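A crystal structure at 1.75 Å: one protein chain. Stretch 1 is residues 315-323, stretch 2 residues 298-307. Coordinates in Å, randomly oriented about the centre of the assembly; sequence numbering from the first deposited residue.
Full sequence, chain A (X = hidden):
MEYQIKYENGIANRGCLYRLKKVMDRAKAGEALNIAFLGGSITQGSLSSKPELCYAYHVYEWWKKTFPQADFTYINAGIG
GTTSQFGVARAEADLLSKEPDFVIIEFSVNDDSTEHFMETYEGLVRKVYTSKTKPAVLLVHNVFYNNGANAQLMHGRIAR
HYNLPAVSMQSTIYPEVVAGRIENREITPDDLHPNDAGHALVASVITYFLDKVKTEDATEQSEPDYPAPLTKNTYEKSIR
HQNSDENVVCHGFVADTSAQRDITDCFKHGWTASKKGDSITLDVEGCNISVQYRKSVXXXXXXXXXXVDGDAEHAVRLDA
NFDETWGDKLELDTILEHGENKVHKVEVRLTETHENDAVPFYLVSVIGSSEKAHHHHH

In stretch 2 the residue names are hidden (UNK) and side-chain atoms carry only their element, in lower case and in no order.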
# COMPACT_ATOMS: atom_id res chain seq x y z
N ALA A 315 15.74 10.27 20.36
CA ALA A 315 14.42 10.55 19.91
C ALA A 315 14.42 10.93 18.42
O ALA A 315 15.35 11.58 17.92
CB ALA A 315 13.85 11.68 20.75
N VAL A 316 13.36 10.52 17.70
CA VAL A 316 13.11 10.93 16.35
C VAL A 316 12.03 12.01 16.35
O VAL A 316 10.95 11.85 16.95
CB VAL A 316 12.72 9.75 15.45
CG1 VAL A 316 12.33 10.19 14.05
CG2 VAL A 316 13.83 8.73 15.41
N ARG A 317 12.32 13.07 15.60
CA ARG A 317 11.44 14.20 15.39
C ARG A 317 10.35 13.86 14.37
O ARG A 317 10.63 13.45 13.22
CB ARG A 317 12.21 15.40 14.84
CG ARG A 317 11.35 16.65 14.67
CD ARG A 317 11.66 17.44 13.41
NE ARG A 317 12.39 18.64 13.72
CZ ARG A 317 11.85 19.76 14.14
NH1 ARG A 317 11.01 20.46 13.38
NH2 ARG A 317 12.10 20.15 15.37
N LEU A 318 9.11 14.07 14.80
CA LEU A 318 7.93 13.90 13.93
C LEU A 318 7.33 15.31 13.73
O LEU A 318 6.64 15.88 14.65
CB LEU A 318 6.92 12.94 14.55
CG LEU A 318 7.45 11.65 15.18
CD1 LEU A 318 6.27 10.86 15.77
CD2 LEU A 318 8.17 10.81 14.13
N ASP A 319 7.60 15.88 12.57
CA ASP A 319 7.18 17.25 12.23
C ASP A 319 5.91 17.23 11.36
O ASP A 319 5.93 16.80 10.21
CB ASP A 319 8.33 17.98 11.53
CG ASP A 319 8.10 19.46 11.30
OD1 ASP A 319 6.93 19.90 11.30
OD2 ASP A 319 9.11 20.17 11.12
N ALA A 320 4.84 17.80 11.90
CA ALA A 320 3.53 17.79 11.22
C ALA A 320 3.42 18.91 10.17
O ALA A 320 2.45 18.96 9.46
CB ALA A 320 2.44 17.82 12.25
N ASN A 321 4.45 19.76 10.05
CA ASN A 321 4.52 20.82 9.06
C ASN A 321 5.03 20.26 7.73
O ASN A 321 6.25 20.13 7.53
CB ASN A 321 5.44 21.95 9.52
CG ASN A 321 4.93 22.60 10.78
OD1 ASN A 321 4.04 23.44 10.70
ND2 ASN A 321 5.41 22.17 11.93
N PHE A 322 4.10 19.92 6.84
CA PHE A 322 4.41 19.32 5.54
C PHE A 322 4.95 20.40 4.61
O PHE A 322 4.33 21.47 4.47
CB PHE A 322 3.18 18.67 4.90
CG PHE A 322 3.47 17.64 3.83
CD1 PHE A 322 4.69 16.99 3.77
CD2 PHE A 322 2.47 17.23 2.97
CE1 PHE A 322 4.93 16.01 2.83
CE2 PHE A 322 2.72 16.28 1.99
CZ PHE A 322 3.96 15.69 1.92
N ASP A 323 6.06 20.10 3.93
CA ASP A 323 6.73 21.06 3.06
C ASP A 323 6.32 20.87 1.59
O ASP A 323 6.83 21.56 0.73
CB ASP A 323 8.25 20.97 3.22
CG ASP A 323 8.84 19.58 3.09
OD1 ASP A 323 8.05 18.60 3.10
OD2 ASP A 323 10.08 19.48 3.00
N UNK A 298 -2.08 22.28 6.03
CA UNK A 298 -2.64 23.41 6.80
C UNK A 298 -1.65 23.76 7.90
O UNK A 298 -1.46 22.95 8.81
c UNK A 298 -7.36 21.78 6.07
c UNK A 298 -6.46 22.61 6.97
n UNK A 298 -8.78 21.90 6.48
c UNK A 298 -4.00 23.02 7.38
c UNK A 298 -5.11 22.88 6.35
N UNK A 299 -1.00 24.93 7.77
CA UNK A 299 0.16 25.31 8.54
C UNK A 299 -0.18 26.51 9.43
O UNK A 299 -1.07 27.30 9.10
c UNK A 299 3.12 25.26 5.97
c UNK A 299 2.30 23.43 7.46
c UNK A 299 1.26 25.73 7.57
c UNK A 299 1.90 24.67 6.67
N UNK A 300 0.56 26.69 10.53
CA UNK A 300 1.54 25.77 11.06
C UNK A 300 0.87 24.63 11.85
O UNK A 300 -0.33 24.66 12.10
c UNK A 300 0.35 27.75 11.55
c UNK A 300 1.55 27.72 12.47
c UNK A 300 2.45 26.62 11.96
N UNK A 301 1.69 23.64 12.23
CA UNK A 301 1.26 22.48 13.00
C UNK A 301 2.34 22.11 14.01
O UNK A 301 3.48 22.60 13.95
c UNK A 301 0.98 21.34 12.05
N UNK A 302 2.01 21.27 15.01
CA UNK A 302 2.94 20.90 16.06
C UNK A 302 4.04 19.95 15.58
O UNK A 302 3.96 19.40 14.46
c UNK A 302 2.09 20.14 17.07
c UNK A 302 0.71 20.61 16.81
c UNK A 302 0.67 20.75 15.31
N UNK A 303 5.06 19.84 16.42
CA UNK A 303 6.16 18.91 16.27
C UNK A 303 6.16 18.01 17.50
O UNK A 303 5.92 18.51 18.61
c UNK A 303 8.64 18.64 15.97
c UNK A 303 7.50 19.63 16.11
c UNK A 303 7.47 20.62 14.93
N UNK A 304 6.36 16.71 17.29
CA UNK A 304 6.50 15.75 18.38
C UNK A 304 7.85 15.05 18.28
O UNK A 304 8.54 15.18 17.28
c UNK A 304 5.37 14.75 18.33
N UNK A 305 8.15 14.24 19.29
CA UNK A 305 9.26 13.32 19.30
C UNK A 305 8.73 11.95 19.76
O UNK A 305 7.75 11.84 20.56
c UNK A 305 10.17 13.67 21.67
o UNK A 305 10.86 14.52 23.81
c UNK A 305 10.40 13.86 20.18
c UNK A 305 11.20 14.31 22.60
o UNK A 305 12.32 14.64 22.10
N UNK A 306 9.34 10.89 19.22
CA UNK A 306 9.06 9.53 19.62
C UNK A 306 10.36 8.92 20.18
O UNK A 306 11.44 9.11 19.61
c UNK A 306 8.13 7.30 18.86
c UNK A 306 9.41 8.73 17.23
c UNK A 306 7.18 6.60 17.91
c UNK A 306 8.49 8.71 18.43
N UNK A 307 10.22 8.23 21.32
CA UNK A 307 11.28 7.68 22.08
C UNK A 307 10.96 6.21 22.32
O UNK A 307 9.86 5.86 22.72
c UNK A 307 11.73 10.70 24.50
c UNK A 307 12.45 7.74 24.30
c UNK A 307 11.41 8.42 23.42
c UNK A 307 11.72 9.90 23.21

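Position 298 carries four carbons in an unbranched row ending in a nitrogen; its CA-to-CB bond points away from stretch 1 and nothing there is touched. A linear chain with a terminal amine is lysine, K298. At 299 there are four carbons, forked at the second, and one tip of the fork lies 3.7 Å from N321 OD1. A fork at the second carbon rather than the first makes this leucine, L299, and the atom at N321 OD1 is its CD2.

The three carbons of position 300 close a ring onto the backbone N, and the peptide bond before it is cis. Its CA lies 3.4 Å from N321 OD1. The ring identifies proline, P300. Position 301 has a single carbon, its CB, pointing toward stretch 1 and 3.8 Å from A320 CB, so it is alanine, A301. Its backbone is held at both ends by one side chain: A301 N donates to N321 OD1 (2.8 Å), and N321 ND2 donates to A301 O (2.8 Å).

At 302 three carbons again close a ring onto the backbone N, the CA-to-CB bond points away, and the ring makes no close contact with stretch 1; this is proline, P302. Its carbonyl faces stretch 1, where A320 N donates to P302 O at 3.1 Å. At 303 one carbon carries two others, three in all. One of these tips approaches R317 CG and the other D319 OD1. This short fork, without oxygen, fits valine, V303: CG1 is 3.6 Å from R317 CG and also covers one face of the R317 guanidinium, while CG2 is 3.7 Å from D319 OD1.

Position 304 again has one carbon, CB, 4.5 Å from L318 CB, and is alanine, A304. Its backbone pairs twice with L318: A304 N to L318 O and L318 N to A304 O, both 2.8 Å and nearly straight. Three carbons, the third bearing two oxygens, occupy 305, and one oxygen comes close to A315 CB. The carboxylate at this length is that of glutamate, E305, with OE1 3.6 Å from A315 CB.

Four carbons at 306 fork at the first, one arm being two carbons long, and the one-carbon arm lies 3.9 Å from both V316 CB and L318 CD2. This is isoleucine, I306, and that arm is its CG2. At 307 the same pattern recurs, and the first carbon of the longer arm lies 3.7 Å from A315 CB; this is isoleucine, I307, and the atom is its CG1.

The contact is a two-stranded antiparallel ladder continued by a side-chain clasp. I306 N to V316 O (2.9 Å) and V316 N to I306 O (3.1 Å) repeat the pairing of A304 with L318. V316, L318, A304 and I306 share an apolar face; R317, D319, V303 and E305 line the opposite one, where R317 NH1 forms a salt bridge with D319 OD2 (3.0 Å). Beyond the strands, N321 mimics a backbone partner for A301, while D319 OD1 accepts from N321 ND2 and N321 N, both at 2.8 Å, bracing the amide in place.

Stretch 2 298-307: KLPAPVAEII
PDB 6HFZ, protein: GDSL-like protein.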